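Local coordinates for protein alpha-galactosidase (Umbelopsis vinacea, PDB 3A5V) that hydrolyses terminal alpha-galactosyl residues from galactosides, as a tetrameric glycoside hydrolase of family 27, at residues W16-G20 and G271-T275; S137-S143 and N167-D171; S143-K148 and F176-I180. All coordinates share one frame; numbering follows the deposited sequence.

Interaction 1. Residues W16-G20 and G271-T275; sequences WNKYG and GNDVT
Asn17 and Gly271 form the tight end of this contact: the amide ND2 of Asn17 donates to Gly271 O at 2.8 Å. The N-H points nearly at the oxygen (157°), which lies in the plane of the Asn17 amide, although seen from Gly271 the donor is tilted 22° from the carbonyl plane. Asn246 ND2 also donates to this carbonyl. Next along, the CB of Lys18 rests 3.8 Å from Asn272 O, and water 1 joins that oxygen to Lys18 N. Helix 16-19 directly follows the first strand of the (beta/alpha)8 barrel, and 271-275 leaves the eighth, 268-270, so the contact joins that short helix to the loop after the last strand, where first and last strands lie side by side. Toward solvent the fit loosens. The Lys18 chain, bent at chi2 (61°), passes across one face of the Tyr19 ring, CG opposite its centre, and ends in a long salt bridge, NZ to OD2 of Asp273 at 3.9 Å. Asp273 is fixed instead by its own segment: OD1 takes Thr275 OG1 on its syn lone pair and Thr275 N from above the carboxylate plane, the second bond closing an Asx turn. Tyr19 OH reaches this turn through water 2, bound to Val274 N, and water 3, bound to Thr275 OG1.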
ATOM      1  N   TRP A  16     -13.484 -31.106   3.235  1.00 13.41           N
ATOM      2  CA  TRP A  16     -12.024 -30.941   3.405  1.00 13.51           C
ATOM      3  C   TRP A  16     -11.469 -31.320   4.781  1.00 14.10           C
ATOM      4  O   TRP A  16     -10.578 -32.171   4.871  1.00 13.84           O
ATOM      5  CB  TRP A  16     -11.497 -29.543   2.995  1.00 13.78           C
ATOM      6  CG  TRP A  16      -9.983 -29.573   3.065  1.00 14.95           C
ATOM      7  CD1 TRP A  16      -9.182 -29.074   4.067  1.00 17.00           C
ATOM      8  CD2 TRP A  16      -9.107 -30.257   2.155  1.00 15.00           C
ATOM      9  NE1 TRP A  16      -7.854 -29.365   3.799  1.00 16.44           N
ATOM     10  CE2 TRP A  16      -7.784 -30.089   2.636  1.00 16.24           C
ATOM     11  CE3 TRP A  16      -9.314 -30.972   0.957  1.00 15.20           C
ATOM     12  CZ2 TRP A  16      -6.671 -30.619   1.968  1.00 16.20           C
ATOM     13  CZ3 TRP A  16      -8.207 -31.495   0.291  1.00 15.74           C
ATOM     14  CH2 TRP A  16      -6.903 -31.321   0.803  1.00 16.00           C
ATOM     15  N   ASN A  17     -11.965 -30.684   5.842  1.00 14.34           N
ATOM     16  CA  ASN A  17     -11.360 -30.854   7.170  1.00 15.15           C
ATOM     17  C   ASN A  17     -11.337 -32.306   7.638  1.00 15.82           C
ATOM     18  O   ASN A  17     -10.314 -32.791   8.133  1.00 16.28           O
ATOM     19  CB  ASN A  17     -12.000 -29.919   8.198  1.00 14.93           C
ATOM     20  CG  ASN A  17     -11.617 -28.446   7.950  1.00 16.43           C
ATOM     21  OD1 ASN A  17     -10.707 -28.159   7.164  1.00 16.46           O
ATOM     22  ND2 ASN A  17     -12.319 -27.521   8.598  1.00 17.23           N
ATOM     23  N   LYS A  18     -12.442 -33.010   7.420  1.00 15.69           N
ATOM     24  CA  LYS A  18     -12.537 -34.402   7.835  1.00 16.16           C
ATOM     25  C   LYS A  18     -11.796 -35.366   6.874  1.00 16.34           C
ATOM     26  O   LYS A  18     -11.024 -36.219   7.318  1.00 16.26           O
ATOM     27  CB  LYS A  18     -14.017 -34.786   7.999  1.00 16.25           C
ATOM     28  CG  LYS A  18     -14.289 -36.237   8.414  1.00 16.98           C
ATOM     29  CD  LYS A  18     -13.661 -36.563   9.769  1.00 19.34           C
ATOM     30  CE  LYS A  18     -13.899 -38.021  10.131  1.00 22.09           C
ATOM     31  NZ  LYS A  18     -13.253 -38.276  11.438  1.00 23.41           N
ATOM     32  N   TYR A  19     -12.018 -35.227   5.568  1.00 16.42           N
ATOM     33  CA  TYR A  19     -11.561 -36.261   4.625  1.00 17.30           C
ATOM     34  C   TYR A  19     -10.366 -35.869   3.781  1.00 17.77           C
ATOM     35  O   TYR A  19      -9.632 -36.739   3.305  1.00 17.52           O
ATOM     36  CB  TYR A  19     -12.722 -36.768   3.742  1.00 17.04           C
ATOM     37  CG  TYR A  19     -13.845 -37.296   4.591  1.00 17.55           C
ATOM     38  CD1 TYR A  19     -13.646 -38.419   5.416  1.00 18.48           C
ATOM     39  CD2 TYR A  19     -15.095 -36.681   4.592  1.00 16.92           C
ATOM     40  CE1 TYR A  19     -14.673 -38.906   6.227  1.00 18.52           C
ATOM     41  CE2 TYR A  19     -16.127 -37.162   5.394  1.00 16.59           C
ATOM     42  CZ  TYR A  19     -15.898 -38.280   6.209  1.00 18.37           C
ATOM     43  OH  TYR A  19     -16.898 -38.750   7.020  1.00 18.36           O
ATOM     44  N   GLY A  20     -10.174 -34.564   3.588  1.00 18.29           N
ATOM     45  CA  GLY A  20      -9.079 -34.065   2.760  1.00 19.03           C
ATOM     46  C   GLY A  20      -8.992 -34.738   1.402  1.00 20.16           C
ATOM     47  O   GLY A  20      -9.990 -34.895   0.683  1.00 19.62           O
ATOM     48  N   GLY A 271     -17.213 -27.531   8.975  1.00 14.96           N
ATOM     49  CA  GLY A 271     -15.896 -27.996   8.509  1.00 15.93           C
ATOM     50  C   GLY A 271     -15.425 -29.034   9.514  1.00 16.49           C
ATOM     51  O   GLY A 271     -14.306 -28.940  10.033  1.00 16.15           O
ATOM     52  N   ASN A 272     -16.315 -29.985   9.808  1.00 16.96           N
ATOM     53  CA  ASN A 272     -16.155 -30.920  10.924  1.00 17.83           C
ATOM     54  C   ASN A 272     -16.636 -32.343  10.583  1.00 18.37           C
ATOM     55  O   ASN A 272     -16.852 -32.659   9.409  1.00 18.93           O
ATOM     56  CB  ASN A 272     -16.898 -30.387  12.170  1.00 17.41           C
ATOM     57  CG  ASN A 272     -18.420 -30.319  11.974  1.00 18.14           C
ATOM     58  OD1 ASN A 272     -18.947 -30.620  10.893  1.00 16.69           O
ATOM     59  ND2 ASN A 272     -19.122 -29.899  13.017  1.00 18.04           N
ATOM     60  N   ASP A 273     -16.783 -33.194  11.604  1.00 18.52           N
ATOM     61  CA  ASP A 273     -17.272 -34.570  11.406  1.00 19.25           C
ATOM     62  C   ASP A 273     -18.782 -34.612  11.670  1.00 19.14           C
ATOM     63  O   ASP A 273     -19.229 -34.227  12.760  1.00 20.39           O
ATOM     64  CB  ASP A 273     -16.523 -35.542  12.317  1.00 19.35           C
ATOM     65  CG  ASP A 273     -16.990 -36.996  12.170  1.00 21.84           C
ATOM     66  OD1 ASP A 273     -17.595 -37.393  11.148  1.00 22.43           O
ATOM     67  OD2 ASP A 273     -16.713 -37.764  13.098  1.00 24.78           O
ATOM     68  N   VAL A 274     -19.560 -35.024  10.667  1.00 17.91           N
ATOM     69  CA  VAL A 274     -21.026 -35.116  10.826  1.00 17.69           C
ATOM     70  C   VAL A 274     -21.484 -36.553  11.098  1.00 17.89           C
ATOM     71  O   VAL A 274     -22.671 -36.787  11.341  1.00 18.31           O
ATOM     72  CB  VAL A 274     -21.815 -34.534   9.604  1.00 17.31           C
ATOM     73  CG1 VAL A 274     -21.765 -33.000   9.599  1.00 17.97           C
ATOM     74  CG2 VAL A 274     -21.302 -35.113   8.274  1.00 16.81           C
ATOM     75  N   THR A 275     -20.551 -37.502  11.084  1.00 18.33           N
ATOM     76  CA  THR A 275     -20.911 -38.917  11.295  1.00 19.14           C
ATOM     77  C   THR A 275     -20.880 -39.340  12.769  1.00 18.64           C
ATOM     78  O   THR A 275     -21.383 -40.407  13.129  1.00 17.81           O
ATOM     79  CB  THR A 275     -20.036 -39.890  10.448  1.00 19.47           C
ATOM     80  OG1 THR A 275     -18.667 -39.790  10.855  1.00 20.53           O
ATOM     81  CG2 THR A 275     -20.179 -39.585   8.945  1.00 20.92           C
TER
HETATM   82  O   HOH W   1     -15.039 -31.798   6.996  1.00 13.89           O
HETATM   83  O   HOH W   2     -18.027 -36.664   8.571  1.00 21.65           O
HETATM   84  O   HOH W   3     -16.265 -40.517   8.820  1.00 40.04           O

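Interaction 2. Residues S137-S143 and N167-D171; sequences SGTPKLS and NWGED
Asn167 faces Ser143 through a water: water 4 accepts from Asn167 ND2 and donates to Ser143 OG, and it also donates to OE1 of Glu170, so one molecule ties three side chains from both segments. ND2 of Asn167 donates as well to Glu170 O (2.9 Å), bridging the ends of a type I' turn that runs from Asn167 through Trp168 and Gly169 to Glu170. Beyond the turn, the extended side chain of Glu170 reaches over to Ser137, whose OG donates to OE2 at 2.8 Å, meeting the carboxylate from 43° above its plane; Asn130 ND2 donates to OE1. Asp171, which has the largest share of the contact, sets its carboxylate against the turn leading into helix 140-156. Its OD2 is gripped twice: Gly138 N arrives on the syn side at 2.8 Å with a nearly straight bond (169°), and Ser143 OG uses the anti lone pair at 2.5 Å. CG of Asp171, anti to its carbonyl carbon (chi1 -58°), brings OD2 to these donors. Asp171 O lies 3.7 Å from CG of Pro140. Thr139 on this turn packs against Thr139 of neighbouring subunits. The helix opens with a classic N-cap, Thr139 OG1 accepting from Leu142 N at 3.0 Å, and its start is fastened to the loop after strand 162-165 of the (beta/alpha)8 barrel.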
ATOM      1  N   SER A 137      -4.116 -10.636 -10.344  1.00 12.64           N
ATOM      2  CA  SER A 137      -4.618 -10.035  -9.109  1.00 12.85           C
ATOM      3  C   SER A 137      -3.700  -8.860  -8.787  1.00 13.22           C
ATOM      4  O   SER A 137      -2.696  -8.662  -9.478  1.00 13.03           O
ATOM      5  CB  SER A 137      -4.595 -11.071  -7.964  1.00 12.96           C
ATOM      6  OG  SER A 137      -3.275 -11.257  -7.460  1.00 14.70           O
ATOM      7  N   GLY A 138      -4.050  -8.077  -7.762  1.00 13.12           N
ATOM      8  CA  GLY A 138      -3.249  -6.919  -7.348  1.00 13.34           C
ATOM      9  C   GLY A 138      -3.972  -5.591  -7.558  1.00 13.31           C
ATOM     10  O   GLY A 138      -3.568  -4.564  -6.997  1.00 13.38           O
ATOM     11  N   THR A 139      -4.996  -5.598  -8.414  1.00 12.25           N
ATOM     12  CA  THR A 139      -5.970  -4.512  -8.488  1.00 12.32           C
ATOM     13  C   THR A 139      -7.364  -5.144  -8.428  1.00 11.69           C
ATOM     14  O   THR A 139      -7.521  -6.320  -8.813  1.00 10.93           O
ATOM     15  CB  THR A 139      -5.882  -3.659  -9.788  1.00 12.77           C
ATOM     16  OG1 THR A 139      -6.272  -4.465 -10.910  1.00 13.08           O
ATOM     17  CG2 THR A 139      -4.457  -3.038 -10.000  1.00 13.73           C
ATOM     18  N   PRO A 140      -8.375  -4.376  -7.957  1.00 11.18           N
ATOM     19  CA  PRO A 140      -9.772  -4.818  -8.020  1.00 11.34           C
ATOM     20  C   PRO A 140     -10.181  -5.238  -9.436  1.00 11.27           C
ATOM     21  O   PRO A 140     -10.914  -6.222  -9.597  1.00 11.29           O
ATOM     22  CB  PRO A 140     -10.548  -3.565  -7.584  1.00 11.05           C
ATOM     23  CG  PRO A 140      -9.604  -2.886  -6.639  1.00 11.96           C
ATOM     24  CD  PRO A 140      -8.258  -3.064  -7.288  1.00 11.12           C
ATOM     25  N   LYS A 141      -9.706  -4.515 -10.452  1.00 11.68           N
ATOM     26  CA  LYS A 141     -10.048  -4.837 -11.848  1.00 11.81           C
ATOM     27  C   LYS A 141      -9.475  -6.174 -12.328  1.00 11.89           C
ATOM     28  O   LYS A 141     -10.178  -6.952 -12.980  1.00 11.95           O
ATOM     29  CB  LYS A 141      -9.631  -3.701 -12.809  1.00 12.11           C
ATOM     30  CG  LYS A 141     -10.082  -3.934 -14.296  1.00 12.00           C
ATOM     31  CD  LYS A 141     -11.603  -4.065 -14.453  1.00 13.34           C
ATOM     32  CE  LYS A 141     -12.042  -4.043 -15.961  1.00 14.96           C
ATOM     33  NZ  LYS A 141     -13.374  -4.743 -16.158  1.00 15.79           N
ATOM     34  N   LEU A 142      -8.201  -6.439 -12.029  1.00 12.12           N
ATOM     35  CA  LEU A 142      -7.603  -7.749 -12.374  1.00 12.34           C
ATOM     36  C   LEU A 142      -8.354  -8.928 -11.743  1.00 12.66           C
ATOM     37  O   LEU A 142      -8.654  -9.940 -12.421  1.00 12.50           O
ATOM     38  CB  LEU A 142      -6.106  -7.805 -12.003  1.00 12.46           C
ATOM     39  CG  LEU A 142      -5.125  -7.019 -12.890  1.00 11.78           C
ATOM     40  CD1 LEU A 142      -3.753  -6.804 -12.174  1.00 11.61           C
ATOM     41  CD2 LEU A 142      -4.929  -7.745 -14.208  1.00 12.10           C
ATOM     42  N   SER A 143      -8.628  -8.826 -10.444  1.00 12.07           N
ATOM     43  CA  SER A 143      -9.326  -9.908  -9.755  1.00 11.70           C
ATOM     44  C   SER A 143     -10.782 -10.002 -10.239  1.00 12.07           C
ATOM     45  O   SER A 143     -11.293 -11.107 -10.478  1.00 11.96           O
ATOM     46  CB  SER A 143      -9.229  -9.749  -8.229  1.00 11.78           C
ATOM     47  OG  SER A 143      -7.892 -10.012  -7.776  1.00 11.18           O
ATOM     48  N   ASN A 167     -11.208 -16.023  -2.569  1.00 10.55           N
ATOM     49  CA  ASN A 167      -9.982 -15.272  -2.874  1.00 10.74           C
ATOM     50  C   ASN A 167      -9.395 -14.552  -1.642  1.00 10.58           C
ATOM     51  O   ASN A 167      -8.514 -13.715  -1.762  1.00 10.43           O
ATOM     52  CB  ASN A 167     -10.185 -14.338  -4.082  1.00 10.53           C
ATOM     53  CG  ASN A 167     -10.524 -12.888  -3.677  1.00 11.74           C
ATOM     54  OD1 ASN A 167     -11.263 -12.638  -2.715  1.00 11.30           O
ATOM     55  ND2 ASN A 167      -9.976 -11.941  -4.420  1.00  8.74           N
ATOM     56  N   TRP A 168      -9.927 -14.892  -0.460  1.00 10.68           N
ATOM     57  CA  TRP A 168      -9.312 -14.597   0.822  1.00 10.58           C
ATOM     58  C   TRP A 168      -9.251 -13.096   1.133  1.00 10.61           C
ATOM     59  O   TRP A 168      -8.396 -12.664   1.905  1.00 10.18           O
ATOM     60  CB  TRP A 168      -7.880 -15.154   0.876  1.00 10.56           C
ATOM     61  CG  TRP A 168      -7.628 -16.493   0.174  1.00 10.41           C
ATOM     62  CD1 TRP A 168      -8.335 -17.668   0.325  1.00 10.32           C
ATOM     63  CD2 TRP A 168      -6.574 -16.771  -0.758  1.00 10.23           C
ATOM     64  NE1 TRP A 168      -7.777 -18.654  -0.467  1.00 10.76           N
ATOM     65  CE2 TRP A 168      -6.689 -18.138  -1.128  1.00 11.16           C
ATOM     66  CE3 TRP A 168      -5.526 -16.002  -1.300  1.00  9.07           C
ATOM     67  CZ2 TRP A 168      -5.797 -18.754  -2.023  1.00 11.14           C
ATOM     68  CZ3 TRP A 168      -4.632 -16.619  -2.192  1.00  9.89           C
ATOM     69  CH2 TRP A 168      -4.774 -17.989  -2.532  1.00 10.21           C
ATOM     70  N   GLY A 169     -10.129 -12.323   0.506  1.00 11.20           N
ATOM     71  CA  GLY A 169     -10.175 -10.859   0.677  1.00 11.21           C
ATOM     72  C   GLY A 169      -9.251 -10.053  -0.230  1.00 11.92           C
ATOM     73  O   GLY A 169      -9.188  -8.828  -0.107  1.00 11.58           O
ATOM     74  N   GLU A 170      -8.544 -10.719  -1.149  1.00 11.60           N
ATOM     75  CA  GLU A 170      -7.575 -10.018  -2.001  1.00 12.06           C
ATOM     76  C   GLU A 170      -8.267  -8.994  -2.922  1.00 11.26           C
ATOM     77  O   GLU A 170      -9.274  -9.299  -3.553  1.00 10.61           O
ATOM     78  CB  GLU A 170      -6.705 -10.996  -2.807  1.00 12.56           C
ATOM     79  CG  GLU A 170      -5.531 -10.316  -3.549  1.00 13.16           C
ATOM     80  CD  GLU A 170      -4.741 -11.274  -4.451  1.00 13.59           C
ATOM     81  OE1 GLU A 170      -5.294 -12.305  -4.929  1.00 14.79           O
ATOM     82  OE2 GLU A 170      -3.565 -10.962  -4.711  1.00 14.07           O
ATOM     83  N   ASP A 171      -7.736  -7.770  -2.953  1.00 10.27           N
ATOM     84  CA  ASP A 171      -8.281  -6.683  -3.787  1.00 11.02           C
ATOM     85  C   ASP A 171      -9.718  -6.243  -3.448  1.00 10.43           C
ATOM     86  O   ASP A 171     -10.357  -5.554  -4.253  1.00 10.14           O
ATOM     87  CB  ASP A 171      -8.184  -7.039  -5.291  1.00 10.52           C
ATOM     88  CG  ASP A 171      -6.757  -7.331  -5.727  1.00 12.43           C
ATOM     89  OD1 ASP A 171      -5.863  -6.537  -5.372  1.00 11.84           O
ATOM     90  OD2 ASP A 171      -6.525  -8.353  -6.412  1.00 11.29           O
TER
HETATM   91  O   HOH W   4      -7.767 -12.160  -6.302  1.00 12.16           O

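Interaction 3. Residues S143-K148 and F176-I180; sequences SYDRYK and FASTI
The Phe176 ring carries the backbone N of Tyr144 over one face, 4.0 Å above its plane and toward the rim, and its CZ lies 3.7 Å from CB of Ser143. The Tyr144 ring in turn meets Phe176 O at its edge, in plane, with CD2 3.1 Å from that oxygen; Asp145 OD1 also lies at the edge of this ring, in plane. CG of Tyr144 is anti to the backbone N (chi1 177°), which carries the ring past the backbone of Phe176 to Ile180. There CG2 of Ile180 approaches obliquely, 3.7 Å from Tyr144 OH, while its CD1 turns to the helix backbone, 3.9 Å from Lys148 N. The ring of Tyr147 offers CD2 obliquely to CE1 of Phe176 at 4.4 Å. Gln134 of a neighbouring subunit bonds Tyr144 OH. Replacing Tyr144 by alanine is likely to open a gap beside Ile180 and Phe176 O and to leave that Gln134 without its phenol partner. No hydrogen bond crosses the two segments: helix 140-156 is held to the end of helix 173-176 and the loop that leads on to strand 183-185 by apolar packing, while the hydroxyls of Tyr144 and Tyr147 are bonded outside the two segments, the first to the neighbouring subunit, the second to Asp129 O.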
ATOM      1  N   SER A 143      -8.628  -8.826 -10.444  1.00 12.07           N
ATOM      2  CA  SER A 143      -9.326  -9.908  -9.755  1.00 11.70           C
ATOM      3  C   SER A 143     -10.782 -10.002 -10.239  1.00 12.07           C
ATOM      4  O   SER A 143     -11.293 -11.107 -10.478  1.00 11.96           O
ATOM      5  CB  SER A 143      -9.229  -9.749  -8.229  1.00 11.78           C
ATOM      6  OG  SER A 143      -7.892 -10.012  -7.776  1.00 11.18           O
ATOM      7  N   TYR A 144     -11.433  -8.846 -10.411  1.00 11.95           N
ATOM      8  CA  TYR A 144     -12.800  -8.814 -10.952  1.00 12.07           C
ATOM      9  C   TYR A 144     -12.944  -9.567 -12.288  1.00 11.93           C
ATOM     10  O   TYR A 144     -13.835 -10.395 -12.437  1.00 12.24           O
ATOM     11  CB  TYR A 144     -13.290  -7.370 -11.123  1.00 11.29           C
ATOM     12  CG  TYR A 144     -14.670  -7.267 -11.735  1.00 12.43           C
ATOM     13  CD1 TYR A 144     -14.833  -7.197 -13.128  1.00 11.50           C
ATOM     14  CD2 TYR A 144     -15.812  -7.225 -10.928  1.00 12.06           C
ATOM     15  CE1 TYR A 144     -16.107  -7.097 -13.709  1.00 11.85           C
ATOM     16  CE2 TYR A 144     -17.092  -7.135 -11.496  1.00 11.90           C
ATOM     17  CZ  TYR A 144     -17.219  -7.058 -12.891  1.00 12.42           C
ATOM     18  OH  TYR A 144     -18.463  -6.952 -13.460  1.00 12.93           O
ATOM     19  N   ASP A 145     -12.080  -9.265 -13.258  1.00 11.94           N
ATOM     20  CA  ASP A 145     -12.204  -9.870 -14.584  1.00 12.40           C
ATOM     21  C   ASP A 145     -12.067 -11.399 -14.539  1.00 12.07           C
ATOM     22  O   ASP A 145     -12.824 -12.108 -15.208  1.00 11.76           O
ATOM     23  CB  ASP A 145     -11.203  -9.248 -15.571  1.00 12.21           C
ATOM     24  CG  ASP A 145     -11.613  -7.846 -16.014  1.00 13.83           C
ATOM     25  OD1 ASP A 145     -12.813  -7.490 -15.913  1.00 12.98           O
ATOM     26  OD2 ASP A 145     -10.730  -7.098 -16.475  1.00 13.65           O
ATOM     27  N   ARG A 146     -11.139 -11.887 -13.718  1.00 11.96           N
ATOM     28  CA  ARG A 146     -10.909 -13.327 -13.556  1.00 11.77           C
ATOM     29  C   ARG A 146     -12.121 -14.038 -12.926  1.00 12.20           C
ATOM     30  O   ARG A 146     -12.510 -15.130 -13.381  1.00 12.79           O
ATOM     31  CB  ARG A 146      -9.628 -13.564 -12.733  1.00 11.71           C
ATOM     32  CG  ARG A 146      -9.207 -15.056 -12.532  1.00 12.13           C
ATOM     33  CD  ARG A 146      -7.727 -15.175 -12.095  1.00 11.50           C
ATOM     34  NE  ARG A 146      -7.430 -14.216 -11.030  1.00  9.58           N
ATOM     35  CZ  ARG A 146      -7.601 -14.449  -9.733  1.00  9.28           C
ATOM     36  NH1 ARG A 146      -7.992 -15.645  -9.291  1.00 10.15           N
ATOM     37  NH2 ARG A 146      -7.340 -13.486  -8.863  1.00 12.44           N
ATOM     38  N   TYR A 147     -12.708 -13.424 -11.890  1.00 11.77           N
ATOM     39  CA  TYR A 147     -13.896 -13.996 -11.229  1.00 11.96           C
ATOM     40  C   TYR A 147     -15.182 -13.813 -12.032  1.00 12.13           C
ATOM     41  O   TYR A 147     -16.076 -14.654 -11.971  1.00 11.27           O
ATOM     42  CB  TYR A 147     -14.038 -13.515  -9.760  1.00 11.68           C
ATOM     43  CG  TYR A 147     -13.035 -14.238  -8.892  1.00 11.29           C
ATOM     44  CD1 TYR A 147     -13.201 -15.593  -8.608  1.00 12.03           C
ATOM     45  CD2 TYR A 147     -11.872 -13.605  -8.440  1.00 11.01           C
ATOM     46  CE1 TYR A 147     -12.257 -16.299  -7.856  1.00 10.92           C
ATOM     47  CE2 TYR A 147     -10.916 -14.310  -7.684  1.00 12.53           C
ATOM     48  CZ  TYR A 147     -11.118 -15.656  -7.406  1.00 12.18           C
ATOM     49  OH  TYR A 147     -10.193 -16.383  -6.681  1.00 10.22           O
ATOM     50  N   LYS A 148     -15.242 -12.740 -12.811  1.00 12.44           N
ATOM     51  CA  LYS A 148     -16.362 -12.481 -13.726  1.00 13.05           C
ATOM     52  C   LYS A 148     -16.437 -13.528 -14.866  1.00 13.18           C
ATOM     53  O   LYS A 148     -17.543 -13.910 -15.270  1.00 13.00           O
ATOM     54  CB  LYS A 148     -16.195 -11.074 -14.324  0.60 13.15           C
ATOM     55  CG  LYS A 148     -17.149 -10.694 -15.461  0.60 15.74           C
ATOM     56  CD  LYS A 148     -18.294  -9.890 -14.922  0.60 18.04           C
ATOM     57  CE  LYS A 148     -18.947  -9.059 -15.996  0.60 19.43           C
ATOM     58  NZ  LYS A 148     -20.076  -8.304 -15.415  0.60 21.67           N
ATOM     59  N   PHE A 176     -15.800  -5.400  -5.227  1.00 11.27           N
ATOM     60  CA  PHE A 176     -15.840  -5.791  -6.639  1.00 11.52           C
ATOM     61  C   PHE A 176     -16.762  -6.957  -6.985  1.00 11.72           C
ATOM     62  O   PHE A 176     -17.223  -7.071  -8.126  1.00 11.35           O
ATOM     63  CB  PHE A 176     -14.428  -5.972  -7.260  1.00 11.79           C
ATOM     64  CG  PHE A 176     -13.717  -7.276  -6.876  1.00 13.29           C
ATOM     65  CD1 PHE A 176     -14.129  -8.512  -7.406  1.00 11.71           C
ATOM     66  CD2 PHE A 176     -12.591  -7.250  -6.031  1.00 11.90           C
ATOM     67  CE1 PHE A 176     -13.453  -9.709  -7.075  1.00 12.51           C
ATOM     68  CE2 PHE A 176     -11.912  -8.459  -5.671  1.00 13.13           C
ATOM     69  CZ  PHE A 176     -12.359  -9.690  -6.202  1.00 12.40           C
ATOM     70  N   ALA A 177     -17.022  -7.820  -6.007  1.00 11.00           N
ATOM     71  CA  ALA A 177     -17.667  -9.118  -6.285  1.00 11.62           C
ATOM     72  C   ALA A 177     -19.158  -9.130  -5.946  1.00 11.34           C
ATOM     73  O   ALA A 177     -19.837 -10.127  -6.158  1.00 11.51           O
ATOM     74  CB  ALA A 177     -16.949 -10.236  -5.514  1.00 10.80           C
ATOM     75  N   SER A 178     -19.664  -8.015  -5.432  1.00 12.17           N
ATOM     76  CA  SER A 178     -20.972  -8.021  -4.773  1.00 12.54           C
ATOM     77  C   SER A 178     -22.154  -8.232  -5.718  1.00 13.06           C
ATOM     78  O   SER A 178     -23.198  -8.715  -5.289  1.00 14.81           O
ATOM     79  CB  SER A 178     -21.174  -6.747  -3.947  1.00 12.11           C
ATOM     80  OG  SER A 178     -20.897  -5.615  -4.736  1.00 13.59           O
ATOM     81  N   THR A 179     -22.013  -7.859  -6.985  1.00 12.95           N
ATOM     82  CA  THR A 179     -23.116  -8.075  -7.927  1.00 13.08           C
ATOM     83  C   THR A 179     -22.868  -9.297  -8.817  1.00 13.20           C
ATOM     84  O   THR A 179     -23.740  -9.687  -9.580  1.00 13.77           O
ATOM     85  CB  THR A 179     -23.405  -6.830  -8.823  1.00 12.70           C
ATOM     86  OG1 THR A 179     -22.331  -6.644  -9.748  1.00 12.26           O
ATOM     87  CG2 THR A 179     -23.583  -5.558  -7.973  1.00 11.65           C
ATOM     88  N   ILE A 180     -21.681  -9.890  -8.742  1.00 13.14           N
ATOM     89  CA  ILE A 180     -21.356 -11.024  -9.630  1.00 13.34           C
ATOM     90  C   ILE A 180     -21.205 -12.385  -8.903  1.00 12.87           C
ATOM     91  O   ILE A 180     -20.975 -13.401  -9.548  1.00 13.48           O
ATOM     92  CB  ILE A 180     -20.070 -10.733 -10.473  1.00 13.54           C
ATOM     93  CG1 ILE A 180     -18.865 -10.574  -9.536  1.00 12.81           C
ATOM     94  CG2 ILE A 180     -20.284  -9.496 -11.430  1.00 14.07           C
ATOM     95  CD1 ILE A 180     -17.486 -10.864 -10.171  1.00 14.03           C
TER

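Interactions 2 and 3 are neighbours, their centres 9 Å apart: both use helix 140-156, share Ser143, and lie where a second subunit comes close. Interaction 2 fastens the helix start through carboxylates and hydroxyls, whereas interaction 3, more deeply buried, packs the following turns through rings and methyl groups; Phe176 lies against Asn167, Glu170 and Asp171 and joins the two. Interaction 1 lies about 29 Å from either, centre to centre, on a short helix and a loop at the first and last barrel strands, and no other chain of the assembly touches it. It is partly buried, with a direct hydrogen bond from an amide side chain to a backbone carbonyl, and waters and a long salt bridge outside. Along the chain, its segments enclose both other contacts.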